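Local coordinates for protein DNA polymerase III subunit beta (Helicobacter pylori 26695, PDB 4S3I) that tethers DNA polymerases and other proteins to DNA as a sliding ring, making replication processive, at residues A[36-46]-A[58-69]. Numbering follows the deposited sequence.
Sequences HLEVIKEKLFL and YIFTQSSDKEGV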
ATOM      1  N   HIS A  36      26.715  10.090   7.669  1.00 31.68           N
ATOM      2  CA  HIS A  36      27.836  10.705   8.376  1.00 32.19           C
ATOM      3  C   HIS A  36      27.286  11.374   9.642  1.00 31.96           C
ATOM      4  O   HIS A  36      26.245  12.056   9.612  1.00 31.58           O
ATOM      5  CB  HIS A  36      28.520  11.726   7.467  1.00 32.66           C
ATOM      6  CG  HIS A  36      29.711  12.400   8.072  1.00 36.59           C
ATOM      7  ND1 HIS A  36      29.604  13.475   8.932  1.00 33.35           N
ATOM      8  CD2 HIS A  36      31.040  12.189   7.900  1.00 36.47           C
ATOM      9  CE1 HIS A  36      30.817  13.882   9.276  1.00 40.62           C
ATOM     10  NE2 HIS A  36      31.702  13.121   8.660  1.00 35.25           N
ATOM     11  N   LEU A  37      27.974  11.168  10.759  1.00 32.26           N
ATOM     12  CA  LEU A  37      27.539  11.736  12.032  1.00 32.18           C
ATOM     13  C   LEU A  37      28.618  12.682  12.535  1.00 32.81           C
ATOM     14  O   LEU A  37      29.812  12.387  12.420  1.00 33.30           O
ATOM     15  CB  LEU A  37      27.317  10.642  13.072  1.00 32.05           C
ATOM     16  CG  LEU A  37      26.328   9.528  12.774  1.00 31.56           C
ATOM     17  CD1 LEU A  37      26.324   8.503  13.913  1.00 37.46           C
ATOM     18  CD2 LEU A  37      24.926  10.099  12.565  1.00 31.07           C
ATOM     19  N   GLU A  38      28.207  13.815  13.099  1.00 32.88           N
ATOM     20  CA  GLU A  38      29.167  14.745  13.697  1.00 33.56           C
ATOM     21  C   GLU A  38      28.583  15.414  14.931  1.00 33.63           C
ATOM     22  O   GLU A  38      27.508  16.015  14.869  1.00 33.34           O
ATOM     23  CB  GLU A  38      29.622  15.800  12.681  1.00 38.35           C
ATOM     24  CG  GLU A  38      30.492  16.893  13.298  1.00 46.33           C
ATOM     25  CD  GLU A  38      31.477  17.510  12.309  1.00 64.80           C
ATOM     26  OE1 GLU A  38      31.138  17.629  11.108  1.00 66.19           O
ATOM     27  OE2 GLU A  38      32.596  17.879  12.741  1.00 74.50           O
ATOM     28  N   VAL A  39      29.282  15.298  16.057  1.00 34.55           N
ATOM     29  CA  VAL A  39      28.826  15.960  17.273  1.00 34.32           C
ATOM     30  C   VAL A  39      29.629  17.240  17.427  1.00 35.08           C
ATOM     31  O   VAL A  39      30.855  17.200  17.509  1.00 39.62           O
ATOM     32  CB  VAL A  39      28.962  15.063  18.521  1.00 35.55           C
ATOM     33  CG1 VAL A  39      28.470  15.801  19.757  1.00 34.78           C
ATOM     34  CG2 VAL A  39      28.165  13.762  18.335  1.00 34.49           C
ATOM     35  N   ILE A  40      28.928  18.371  17.423  1.00 40.50           N
ATOM     36  CA  ILE A  40      29.547  19.679  17.608  1.00 47.67           C
ATOM     37  C   ILE A  40      28.767  20.455  18.665  1.00 43.09           C
ATOM     38  O   ILE A  40      27.612  20.827  18.435  1.00 37.74           O
ATOM     39  CB  ILE A  40      29.538  20.504  16.306  1.00 53.59           C
ATOM     40  CG1 ILE A  40      30.371  19.809  15.230  1.00 63.74           C
ATOM     41  CG2 ILE A  40      30.091  21.904  16.560  1.00 51.88           C
ATOM     42  CD1 ILE A  40      30.374  20.515  13.881  1.00 67.46           C
ATOM     43  N   LYS A  41      29.398  20.696  19.813  1.00 37.67           N
ATOM     44  CA  LYS A  41      28.732  21.357  20.936  1.00 51.06           C
ATOM     45  C   LYS A  41      27.458  20.604  21.319  1.00 54.48           C
ATOM     46  O   LYS A  41      27.509  19.411  21.624  1.00 61.25           O
ATOM     47  CB  LYS A  41      28.470  22.835  20.621  1.00 54.74           C
ATOM     48  CG  LYS A  41      29.762  23.638  20.440  1.00 59.68           C
ATOM     49  CD  LYS A  41      29.536  24.947  19.700  1.00 62.58           C
ATOM     50  CE  LYS A  41      30.861  25.544  19.241  1.00 68.20           C
ATOM     51  NZ  LYS A  41      30.666  26.728  18.352  1.00 69.02           N
ATOM     52  N   GLU A  42      26.315  21.274  21.291  1.00 52.63           N
ATOM     53  CA  GLU A  42      25.090  20.598  21.698  1.00 58.10           C
ATOM     54  C   GLU A  42      24.231  20.121  20.528  1.00 46.19           C
ATOM     55  O   GLU A  42      23.025  19.932  20.687  1.00 43.06           O
ATOM     56  CB  GLU A  42      24.273  21.474  22.653  1.00 74.76           C
ATOM     57  CG  GLU A  42      24.254  20.965  24.098  1.00 90.07           C
ATOM     58  CD  GLU A  42      25.639  20.920  24.743  1.00 97.47           C
ATOM     59  OE1 GLU A  42      25.916  19.953  25.487  1.00 99.17           O
ATOM     60  OE2 GLU A  42      26.445  21.850  24.515  1.00 97.95           O
ATOM     61  N   LYS A  43      24.846  19.924  19.361  1.00 38.39           N
ATOM     62  CA  LYS A  43      24.120  19.403  18.194  1.00 36.60           C
ATOM     63  C   LYS A  43      24.719  18.087  17.694  1.00 40.08           C
ATOM     64  O   LYS A  43      25.935  17.870  17.797  1.00 34.19           O
ATOM     65  CB  LYS A  43      24.109  20.424  17.043  1.00 41.54           C
ATOM     66  CG  LYS A  43      23.324  21.722  17.300  1.00 44.42           C
ATOM     67  CD  LYS A  43      23.323  22.616  16.050  1.00 47.59           C
ATOM     68  CE  LYS A  43      22.387  23.821  16.180  1.00 53.71           C
ATOM     69  NZ  LYS A  43      22.383  24.660  14.941  1.00 51.80           N
ATOM     70  N   LEU A  44      23.861  17.207  17.175  1.00 41.17           N
ATOM     71  CA  LEU A  44      24.302  16.062  16.370  1.00 35.17           C
ATOM     72  C   LEU A  44      23.864  16.318  14.936  1.00 32.12           C
ATOM     73  O   LEU A  44      22.677  16.471  14.668  1.00 31.73           O
ATOM     74  CB  LEU A  44      23.671  14.751  16.855  1.00 32.15           C
ATOM     75  CG  LEU A  44      23.834  13.572  15.888  1.00 31.71           C
ATOM     76  CD1 LEU A  44      25.275  13.084  15.893  1.00 32.07           C
ATOM     77  CD2 LEU A  44      22.891  12.432  16.227  1.00 31.34           C
ATOM     78  N   PHE A  45      24.822  16.394  14.025  1.00 32.28           N
ATOM     79  CA  PHE A  45      24.523  16.553  12.614  1.00 31.97           C
ATOM     80  C   PHE A  45      24.560  15.194  11.939  1.00 31.57           C
ATOM     81  O   PHE A  45      25.476  14.398  12.163  1.00 31.78           O
ATOM     82  CB  PHE A  45      25.550  17.471  11.950  1.00 32.52           C
ATOM     83  CG  PHE A  45      25.412  18.918  12.343  1.00 35.23           C
ATOM     84  CD1 PHE A  45      26.020  19.397  13.497  1.00 39.93           C
ATOM     85  CD2 PHE A  45      24.658  19.797  11.563  1.00 37.63           C
ATOM     86  CE1 PHE A  45      25.896  20.744  13.868  1.00 45.48           C
ATOM     87  CE2 PHE A  45      24.520  21.143  11.927  1.00 37.75           C
ATOM     88  CZ  PHE A  45      25.142  21.612  13.081  1.00 42.39           C
ATOM     89  N   LEU A  46      23.564  14.949  11.105  1.00 31.06           N
ATOM     90  CA  LEU A  46      23.457  13.703  10.371  1.00 30.73           C
ATOM     91  C   LEU A  46      23.359  14.096   8.905  1.00 38.75           C
ATOM     92  O   LEU A  46      22.543  14.953   8.541  1.00 35.19           O
ATOM     93  CB  LEU A  46      22.218  12.922  10.822  1.00 30.24           C
ATOM     94  CG  LEU A  46      22.036  12.662  12.323  1.00 30.43           C
ATOM     95  CD1 LEU A  46      21.275  13.789  12.989  1.00 32.43           C
ATOM     96  CD2 LEU A  46      21.300  11.334  12.589  1.00 30.04           C
ATOM     97  N   TYR A  58      20.198  18.383  11.678  1.00 33.05           N
ATOM     98  CA  TYR A  58      20.700  18.253  13.042  1.00 31.25           C
ATOM     99  C   TYR A  58      19.575  17.989  14.032  1.00 38.09           C
ATOM    100  O   TYR A  58      18.419  18.356  13.791  1.00 32.46           O
ATOM    101  CB  TYR A  58      21.512  19.482  13.475  1.00 31.98           C
ATOM    102  CG  TYR A  58      20.676  20.631  14.000  1.00 38.15           C
ATOM    103  CD1 TYR A  58      20.273  21.657  13.161  1.00 47.47           C
ATOM    104  CD2 TYR A  58      20.305  20.699  15.346  1.00 40.13           C
ATOM    105  CE1 TYR A  58      19.521  22.715  13.638  1.00 52.46           C
ATOM    106  CE2 TYR A  58      19.544  21.746  15.827  1.00 44.42           C
ATOM    107  CZ  TYR A  58      19.157  22.754  14.968  1.00 52.07           C
ATOM    108  OH  TYR A  58      18.400  23.806  15.432  1.00 55.73           O
ATOM    109  N   ILE A  59      19.925  17.351  15.146  1.00 31.34           N
ATOM    110  CA  ILE A  59      19.071  17.342  16.323  1.00 31.52           C
ATOM    111  C   ILE A  59      19.914  17.808  17.503  1.00 33.60           C
ATOM    112  O   ILE A  59      21.144  17.683  17.483  1.00 32.47           O
ATOM    113  CB  ILE A  59      18.476  15.952  16.613  1.00 31.14           C
ATOM    114  CG1 ILE A  59      19.576  14.926  16.900  1.00 31.22           C
ATOM    115  CG2 ILE A  59      17.570  15.502  15.462  1.00 32.58           C
ATOM    116  CD1 ILE A  59      19.036  13.528  17.308  1.00 30.98           C
ATOM    117  N   PHE A  60      19.258  18.361  18.521  1.00 32.67           N
ATOM    118  CA  PHE A  60      19.961  18.765  19.727  1.00 35.68           C
ATOM    119  C   PHE A  60      20.240  17.516  20.533  1.00 33.43           C
ATOM    120  O   PHE A  60      19.410  16.610  20.582  1.00 35.30           O
ATOM    121  CB  PHE A  60      19.102  19.716  20.562  1.00 38.28           C
ATOM    122  CG  PHE A  60      18.945  21.087  19.963  1.00 40.61           C
ATOM    123  CD1 PHE A  60      20.026  21.966  19.917  1.00 43.92           C
ATOM    124  CD2 PHE A  60      17.717  21.505  19.468  1.00 41.77           C
ATOM    125  CE1 PHE A  60      19.888  23.234  19.367  1.00 45.83           C
ATOM    126  CE2 PHE A  60      17.565  22.775  18.919  1.00 43.67           C
ATOM    127  CZ  PHE A  60      18.652  23.640  18.869  1.00 42.51           C
ATOM    128  N   THR A  61      21.399  17.466  21.173  1.00 33.90           N
ATOM    129  CA  THR A  61      21.717  16.376  22.085  1.00 39.68           C
ATOM    130  C   THR A  61      21.109  16.628  23.463  1.00 45.20           C
ATOM    131  O   THR A  61      21.013  17.776  23.906  1.00 40.43           O
ATOM    132  CB  THR A  61      23.238  16.212  22.242  1.00 39.22           C
ATOM    133  OG1 THR A  61      23.782  17.402  22.824  1.00 39.75           O
ATOM    134  CG2 THR A  61      23.885  15.967  20.886  1.00 34.16           C
ATOM    135  N   GLN A  62      20.693  15.552  24.128  1.00 40.17           N
ATOM    136  CA  GLN A  62      20.238  15.629  25.511  1.00 43.16           C
ATOM    137  C   GLN A  62      21.426  15.783  26.441  1.00 45.16           C
ATOM    138  O   GLN A  62      21.346  16.455  27.470  1.00 50.68           O
ATOM    139  CB  GLN A  62      19.446  14.382  25.886  1.00 47.14           C
ATOM    140  CG  GLN A  62      18.135  14.288  25.146  1.00 51.08           C
ATOM    141  CD  GLN A  62      17.308  15.549  25.304  1.00 58.09           C
ATOM    142  OE1 GLN A  62      16.993  16.231  24.325  1.00 55.62           O
ATOM    143  NE2 GLN A  62      16.956  15.872  26.545  1.00 59.67           N
ATOM    144  N   SER A  63      22.528  15.137  26.077  1.00 41.24           N
ATOM    145  CA  SER A  63      23.786  15.334  26.772  1.00 43.63           C
ATOM    146  C   SER A  63      24.908  15.091  25.782  1.00 48.83           C
ATOM    147  O   SER A  63      24.698  14.489  24.721  1.00 50.40           O
ATOM    148  CB  SER A  63      23.919  14.427  28.002  1.00 47.68           C
ATOM    149  OG  SER A  63      24.193  13.082  27.653  1.00 52.04           O
ATOM    150  N   SER A  64      26.092  15.582  26.124  1.00 38.46           N
ATOM    151  CA  SER A  64      27.247  15.483  25.247  1.00 41.25           C
ATOM    152  C   SER A  64      28.499  15.373  26.106  1.00 46.53           C
ATOM    153  O   SER A  64      28.815  16.284  26.874  1.00 50.87           O
ATOM    154  CB  SER A  64      27.319  16.708  24.327  1.00 44.14           C
ATOM    155  OG  SER A  64      28.408  16.611  23.431  1.00 52.80           O
ATOM    156  N   ASP A  65      29.204  14.255  25.984  1.00 47.77           N
ATOM    157  CA  ASP A  65      30.394  14.012  26.795  1.00 48.77           C
ATOM    158  C   ASP A  65      31.647  14.088  25.945  1.00 46.90           C
ATOM    159  O   ASP A  65      32.739  14.394  26.435  1.00 47.69           O
ATOM    160  CB  ASP A  65      30.325  12.626  27.453  1.00 56.62           C
ATOM    161  CG  ASP A  65      29.065  12.421  28.266  1.00 65.74           C
ATOM    162  OD1 ASP A  65      28.069  13.123  28.003  1.00 69.51           O
ATOM    163  OD2 ASP A  65      29.076  11.547  29.161  1.00 72.81           O
ATOM    164  N   LYS A  66      31.487  13.797  24.661  1.00 36.86           N
ATOM    165  CA  LYS A  66      32.633  13.685  23.765  1.00 39.68           C
ATOM    166  C   LYS A  66      32.237  14.020  22.332  1.00 39.35           C
ATOM    167  O   LYS A  66      31.311  13.416  21.776  1.00 36.45           O
ATOM    168  CB  LYS A  66      33.238  12.278  23.841  1.00 47.80           C
ATOM    169  CG  LYS A  66      34.074  11.884  22.629  1.00 57.63           C
ATOM    170  CD  LYS A  66      35.377  12.651  22.568  1.00 64.11           C
ATOM    171  CE  LYS A  66      36.320  12.208  23.671  1.00 70.41           C
ATOM    172  NZ  LYS A  66      37.688  12.774  23.498  1.00 73.97           N
ATOM    173  N   GLU A  67      32.936  14.990  21.748  1.00 36.81           N
ATOM    174  CA  GLU A  67      32.678  15.435  20.383  1.00 39.75           C
ATOM    175  C   GLU A  67      33.545  14.675  19.372  1.00 43.14           C
ATOM    176  O   GLU A  67      34.675  14.286  19.677  1.00 36.89           O
ATOM    177  CB  GLU A  67      32.938  16.940  20.269  1.00 39.78           C
ATOM    178  CG  GLU A  67      32.023  17.794  21.133  1.00 39.38           C
ATOM    179  CD  GLU A  67      32.346  19.273  21.031  1.00 49.25           C
ATOM    180  OE1 GLU A  67      33.465  19.603  20.588  1.00 49.95           O
ATOM    181  OE2 GLU A  67      31.483  20.100  21.391  1.00 49.72           O
ATOM    182  N   GLY A  68      33.010  14.464  18.171  1.00 35.88           N
ATOM    183  CA  GLY A  68      33.745  13.769  17.127  1.00 39.58           C
ATOM    184  C   GLY A  68      32.853  13.347  15.968  1.00 42.01           C
ATOM    185  O   GLY A  68      31.665  13.685  15.933  1.00 34.72           O
ATOM    186  N   VAL A  69      33.426  12.593  15.030  1.00 35.94           N
ATOM    187  CA  VAL A  69      32.704  12.185  13.825  1.00 36.99           C
ATOM    188  C   VAL A  69      32.709  10.670  13.661  1.00 35.93           C
ATOM    189  O   VAL A  69      33.571   9.987  14.217  1.00 34.87           O
ATOM    190  CB  VAL A  69      33.344  12.811  12.575  1.00 37.40           C
ATOM    191  CG1 VAL A  69      33.184  14.323  12.591  1.00 35.83           C
ATOM    192  CG2 VAL A  69      34.828  12.442  12.501  1.00 37.71           C
TER
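Lys43 lays its extended chain across one face of the Tyr58 ring, making a CH-pi contact through CE and a cation-pi contact through NZ, 3.9 Å from the ring centroid. Residues 36-46 form a beta hairpin with a type II' turn from Ile40 to Lys43, and 58-69 wraps round its tip, supplying antiparallel neighbours on both flanks in the N-terminal domain. Along one flank, Leu44 and Ile59 exchange two backbone hydrogen bonds; Leu44 N reaches Ile59 O at 2.8 Å. Tyr58 CB sits over a face of the Phe45 ring, 3.7 Å from Phe45 CD2, while the ring planes are inclined at 47°. On the face carrying Val39, Leu44 and Ile59, the last two lie side by side, and Ile59 also touches Ala15 of helix 9-19. On the other flank, Val39 N donates to Gly68 O (2.9 Å), and Val69 CG1 packs beside the Glu38 side chain. Between the flanks, 61-67 rounds the Ile40-Lys43 turn: Thr61 N donates a hydrogen bond to Glu42 O, and strand 63-66 pairs with strand 4-7 in a second sheet. With CG anti to its carbonyl carbon (chi1 -63°), extended Glu67 reaches the turn, where Lys41 N donates a bent hydrogen bond (134°) to Glu67 OE2 at 2.7 Å, from above the carboxylate plane.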